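Local coordinates for protein N(G),N(G)-dimethylarginine dimethylaminohydrolase (PDB 1H70) that hydrolyses methylated arginines that inhibit nitric oxide synthase, turning asymmetric dimethylarginine into citrulline and dimethylamine, at residues 71-83 with 101-115. The protein carries 1 engineered substitution. Residues are numbered along the deposited sequence; the frame is centred on the assembly and turned at random.
Sequences CTSRCAIITRPGA and YPGKVERIEAPGTVE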
loop_
_atom_site.group_PDB
_atom_site.type_symbol
_atom_site.label_atom_id
_atom_site.label_comp_id
_atom_site.label_asym_id
_atom_site.label_seq_id
_atom_site.Cartn_x
_atom_site.Cartn_y
_atom_site.Cartn_z
ATOM N N CYS A 71 2.265 -7.070 6.778
ATOM C CA CYS A 71 2.906 -8.382 6.748
ATOM C C CYS A 71 4.412 -8.214 6.584
ATOM O O CYS A 71 4.845 -7.591 5.628
ATOM C CB CYS A 71 2.381 -9.176 5.558
ATOM S SG CYS A 71 0.609 -9.422 5.704
ATOM N N THR A 72 5.190 -8.780 7.495
ATOM C CA THR A 72 6.645 -8.718 7.388
ATOM C C THR A 72 7.208 -10.129 7.251
ATOM O O THR A 72 6.464 -11.098 7.157
ATOM C CB THR A 72 7.287 -8.009 8.612
ATOM O OG1 THR A 72 7.322 -8.921 9.725
ATOM C CG2 THR A 72 6.444 -6.815 9.061
ATOM N N SER A 73 8.532 -10.272 7.230
ATOM C CA SER A 73 9.125 -11.608 7.134
ATOM C C SER A 73 9.143 -12.329 8.468
ATOM O O SER A 73 9.456 -13.525 8.525
ATOM C CB SER A 73 10.583 -11.490 6.668
ATOM O OG SER A 73 11.253 -10.601 7.550
ATOM N N ARG A 74 8.824 -11.616 9.540
ATOM C CA ARG A 74 8.868 -12.186 10.881
ATOM C C ARG A 74 7.503 -12.334 11.541
ATOM O O ARG A 74 7.337 -13.182 12.419
ATOM C CB ARG A 74 9.723 -11.310 11.802
ATOM C CG ARG A 74 11.062 -10.865 11.215
ATOM C CD ARG A 74 12.249 -11.695 11.638
ATOM N NE ARG A 74 13.439 -11.309 10.887
ATOM C CZ ARG A 74 14.370 -10.436 11.270
ATOM N NH1 ARG A 74 14.288 -9.799 12.427
ATOM N NH2 ARG A 74 15.404 -10.192 10.471
ATOM N N CYS A 75 6.549 -11.478 11.185
ATOM C CA CYS A 75 5.219 -11.499 11.775
ATOM C C CYS A 75 4.252 -10.645 10.977
ATOM O O CYS A 75 4.653 -9.942 10.054
ATOM C CB CYS A 75 5.246 -10.931 13.199
ATOM S SG CYS A 75 5.683 -9.171 13.248
ATOM N N ALA A 76 2.974 -10.718 11.351
ATOM C CA ALA A 76 1.943 -9.881 10.749
ATOM C C ALA A 76 1.319 -9.093 11.909
ATOM O O ALA A 76 1.112 -9.628 13.004
ATOM C CB ALA A 76 0.872 -10.665 10.031
ATOM N N ILE A 77 1.038 -7.828 11.647
ATOM C CA ILE A 77 0.433 -6.957 12.642
ATOM C C ILE A 77 -0.875 -6.446 12.073
ATOM O O ILE A 77 -0.866 -5.719 11.075
ATOM C CB ILE A 77 1.342 -5.730 12.928
ATOM C CG1 ILE A 77 2.770 -6.143 13.290
ATOM C CG2 ILE A 77 0.784 -4.896 14.073
ATOM C CD1 ILE A 77 3.776 -6.063 12.109
ATOM N N ILE A 78 -1.984 -6.828 12.696
ATOM C CA ILE A 78 -3.283 -6.333 12.297
ATOM C C ILE A 78 -3.332 -4.903 12.794
ATOM O O ILE A 78 -2.993 -4.640 13.947
ATOM C CB ILE A 78 -4.396 -7.150 12.964
ATOM C CG1 ILE A 78 -4.273 -8.621 12.602
ATOM C CG2 ILE A 78 -5.787 -6.645 12.575
ATOM C CD1 ILE A 78 -4.371 -8.925 11.141
ATOM N N THR A 79 -3.733 -3.988 11.925
ATOM C CA THR A 79 -3.728 -2.584 12.298
ATOM C C THR A 79 -5.035 -2.173 12.973
ATOM O O THR A 79 -5.773 -3.009 13.516
ATOM C CB THR A 79 -3.427 -1.719 11.061
ATOM O OG1 THR A 79 -4.485 -1.859 10.101
ATOM C CG2 THR A 79 -2.119 -2.170 10.364
ATOM N N ARG A 80 -5.302 -0.869 12.999
ATOM C CA ARG A 80 -6.507 -0.321 13.602
ATOM C C ARG A 80 -6.841 0.967 12.846
ATOM O O ARG A 80 -6.443 2.070 13.226
ATOM C CB ARG A 80 -6.268 -0.046 15.091
ATOM C CG ARG A 80 -7.550 0.286 15.861
ATOM C CD ARG A 80 -7.417 -0.003 17.374
ATOM N NE ARG A 80 -8.637 0.379 18.076
ATOM C CZ ARG A 80 -8.932 1.616 18.470
ATOM N NH1 ARG A 80 -8.075 2.613 18.267
ATOM N NH2 ARG A 80 -10.082 1.854 19.105
ATOM N N PRO A 81 -7.528 0.813 11.722
ATOM C CA PRO A 81 -7.831 1.948 10.848
ATOM C C PRO A 81 -8.417 3.156 11.542
ATOM O O PRO A 81 -9.266 3.056 12.435
ATOM C CB PRO A 81 -8.765 1.369 9.798
ATOM C CG PRO A 81 -8.341 -0.087 9.705
ATOM C CD PRO A 81 -7.996 -0.464 11.153
ATOM N N GLY A 82 -7.922 4.320 11.132
ATOM C CA GLY A 82 -8.403 5.580 11.670
ATOM C C GLY A 82 -9.778 5.888 11.089
ATOM O O GLY A 82 -10.592 6.516 11.748
ATOM N N ALA A 83 -10.035 5.481 9.848
ATOM C CA ALA A 83 -11.325 5.751 9.228
ATOM C C ALA A 83 -12.404 4.884 9.859
ATOM O O ALA A 83 -12.317 3.665 9.763
ATOM C CB ALA A 83 -11.249 5.487 7.745
ATOM N N TYR A 101 0.580 -16.846 9.072
ATOM C CA TYR A 101 1.454 -16.485 10.186
ATOM C C TYR A 101 1.030 -17.158 11.498
ATOM O O TYR A 101 0.651 -16.508 12.481
ATOM C CB TYR A 101 1.353 -14.954 10.350
ATOM C CG TYR A 101 2.073 -14.145 9.281
ATOM C CD1 TYR A 101 1.395 -13.585 8.190
ATOM C CD2 TYR A 101 3.436 -13.934 9.372
ATOM C CE1 TYR A 101 2.074 -12.843 7.237
ATOM C CE2 TYR A 101 4.130 -13.190 8.413
ATOM C CZ TYR A 101 3.440 -12.643 7.358
ATOM O OH TYR A 101 4.118 -11.907 6.425
ATOM N N PRO A 102 1.066 -18.474 11.536
ATOM C CA PRO A 102 0.621 -19.179 12.744
ATOM C C PRO A 102 1.507 -18.852 13.953
ATOM O O PRO A 102 2.722 -18.945 13.924
ATOM C CB PRO A 102 0.644 -20.660 12.337
ATOM C CG PRO A 102 1.534 -20.727 11.143
ATOM C CD PRO A 102 1.496 -19.391 10.468
ATOM N N GLY A 103 0.853 -18.422 15.019
ATOM C CA GLY A 103 1.540 -18.034 16.238
ATOM C C GLY A 103 2.400 -16.801 16.044
ATOM O O GLY A 103 3.353 -16.567 16.808
ATOM N N LYS A 104 2.085 -15.983 15.032
ATOM C CA LYS A 104 2.887 -14.789 14.775
ATOM C C LYS A 104 2.053 -13.577 14.369
ATOM O O LYS A 104 2.493 -12.775 13.535
ATOM C CB LYS A 104 3.923 -15.054 13.690
ATOM C CG LYS A 104 5.116 -15.905 14.117
ATOM C CD LYS A 104 6.064 -16.057 12.942
ATOM C CE LYS A 104 7.282 -16.890 13.334
ATOM N NZ LYS A 104 7.973 -17.455 12.146
ATOM N N VAL A 105 0.865 -13.458 14.939
ATOM C CA VAL A 105 -0.023 -12.337 14.619
ATOM C C VAL A 105 -0.110 -11.389 15.804
ATOM O O VAL A 105 -0.537 -11.787 16.895
ATOM C CB VAL A 105 -1.449 -12.807 14.260
ATOM C CG1 VAL A 105 -2.368 -11.609 14.023
ATOM C CG2 VAL A 105 -1.396 -13.656 13.012
ATOM N N GLU A 106 0.263 -10.136 15.576
ATOM C CA GLU A 106 0.259 -9.097 16.599
ATOM C C GLU A 106 -0.848 -8.114 16.225
ATOM O O GLU A 106 -1.385 -8.198 15.118
ATOM C CB GLU A 106 1.597 -8.368 16.597
ATOM C CG GLU A 106 2.837 -9.226 16.776
ATOM C CD GLU A 106 3.213 -9.506 18.227
ATOM O OE1 GLU A 106 2.502 -9.053 19.146
ATOM O OE2 GLU A 106 4.249 -10.196 18.449
ATOM N N ARG A 107 -1.217 -7.198 17.124
ATOM C CA ARG A 107 -2.289 -6.268 16.788
ATOM C C ARG A 107 -2.097 -4.907 17.448
ATOM O O ARG A 107 -1.556 -4.828 18.542
ATOM C CB ARG A 107 -3.656 -6.836 17.173
ATOM C CG ARG A 107 -3.741 -7.374 18.563
ATOM C CD ARG A 107 -5.147 -7.640 19.069
ATOM N NE ARG A 107 -6.028 -8.661 18.492
ATOM C CZ ARG A 107 -5.834 -9.628 17.580
ATOM N NH1 ARG A 107 -4.695 -9.830 16.963
ATOM N NH2 ARG A 107 -6.859 -10.425 17.277
ATOM N N ILE A 108 -2.557 -3.861 16.771
ATOM C CA ILE A 108 -2.547 -2.513 17.329
ATOM C C ILE A 108 -3.809 -2.398 18.174
ATOM O O ILE A 108 -4.839 -2.957 17.789
ATOM C CB ILE A 108 -2.618 -1.476 16.207
ATOM C CG1 ILE A 108 -1.459 -1.653 15.241
ATOM C CG2 ILE A 108 -2.721 -0.019 16.777
ATOM C CD1 ILE A 108 -0.077 -1.352 15.812
ATOM N N GLU A 109 -3.745 -1.680 19.300
ATOM C CA GLU A 109 -4.917 -1.506 20.158
ATOM C C GLU A 109 -5.183 -0.046 20.468
ATOM O O GLU A 109 -4.331 0.797 20.240
ATOM C CB GLU A 109 -4.677 -2.102 21.539
ATOM C CG GLU A 109 -4.311 -3.550 21.676
ATOM C CD GLU A 109 -4.040 -3.830 23.148
ATOM O OE1 GLU A 109 -3.916 -2.858 23.938
ATOM O OE2 GLU A 109 -3.960 -5.019 23.495
ATOM N N ALA A 110 -6.353 0.244 21.032
ATOM C CA ALA A 110 -6.654 1.615 21.433
ATOM C C ALA A 110 -5.651 2.025 22.490
ATOM O O ALA A 110 -5.147 1.197 23.249
ATOM C CB ALA A 110 -8.074 1.713 21.995
ATOM N N PRO A 111 -5.331 3.315 22.553
ATOM C CA PRO A 111 -5.906 4.356 21.696
ATOM C C PRO A 111 -5.128 4.645 20.405
ATOM O O PRO A 111 -5.171 5.760 19.856
ATOM C CB PRO A 111 -5.861 5.571 22.626
ATOM C CG PRO A 111 -4.566 5.361 23.413
ATOM C CD PRO A 111 -4.392 3.868 23.546
ATOM N N GLY A 112 -4.464 3.634 19.883
ATOM C CA GLY A 112 -3.688 3.785 18.655
ATOM C C GLY A 112 -4.556 3.570 17.424
ATOM O O GLY A 112 -5.565 2.874 17.472
ATOM N N THR A 113 -4.140 4.161 16.318
ATOM C CA THR A 113 -4.859 4.093 15.073
ATOM C C THR A 113 -3.738 3.907 14.022
ATOM O O THR A 113 -2.741 4.627 14.049
ATOM C CB THR A 113 -5.624 5.444 15.100
ATOM O OG1 THR A 113 -7.052 5.280 15.338
ATOM C CG2 THR A 113 -5.339 6.290 13.994
ATOM N N VAL A 114 -3.799 2.878 13.169
ATOM C CA VAL A 114 -2.758 2.703 12.131
ATOM C C VAL A 114 -3.410 2.192 10.854
ATOM O O VAL A 114 -4.267 1.336 10.941
ATOM C CB VAL A 114 -1.676 1.642 12.468
ATOM C CG1 VAL A 114 -0.751 1.359 11.275
ATOM C CG2 VAL A 114 -0.779 2.078 13.636
ATOM N N GLU A 115 -2.998 2.711 9.700
ATOM C CA GLU A 115 -3.421 2.170 8.403
ATOM C C GLU A 115 -2.098 1.922 7.692
ATOM O O GLU A 115 -1.310 2.852 7.544
ATOM C CB GLU A 115 -4.359 3.085 7.596
ATOM C CG GLU A 115 -5.753 3.101 8.212
ATOM C CD GLU A 115 -6.726 4.089 7.596
ATOM O OE1 GLU A 115 -6.477 4.571 6.469
ATOM O OE2 GLU A 115 -7.760 4.348 8.249
HETATM O O HOH W 1 9.581 -14.782 12.696
HETATM O O HOH W 2 -6.212 -4.315 15.792
#
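R80 swings CG away from its backbone N (chi1 -169°) and stays extended to NE, reaching into the 109-113 loop, where NH1 donates to G112 O at 2.6 Å, close to the guanidinium plane, and A110 CB lies over one face. Y101, its CG anti to its own carbonyl carbon (chi1 -74°), sets its ring against the 72-75 turn. A76 CB sits over one ring face, 3.7 Å from the centroid in a CH-pi contact, while Y101 OH donates to T72 O at 2.6 Å in the carbonyl plane. Between these side chains the backbones pair in parallel: A76 N and I78 N give to K104 O and E106 O, and E106 N and I108 N to A76 O and I78 O. I78 CG1 meets V105 CG1 on the face packed by helix 89-100; I77 CG2 meets I108 CD1 on the other, beside helix 136-148. Beyond, R80 and V114 form an antiparallel hydrogen-bonded pair. E115 OE2 takes a nearly straight bond from A83 N (3.0 Å) and a weak one from G82 N, leaving OE1 to R133 and H163 at the citrulline pocket. This is a beta-alpha-beta crossover (76-78, 89-100, 105-107) whose trailing loops lead into the active site.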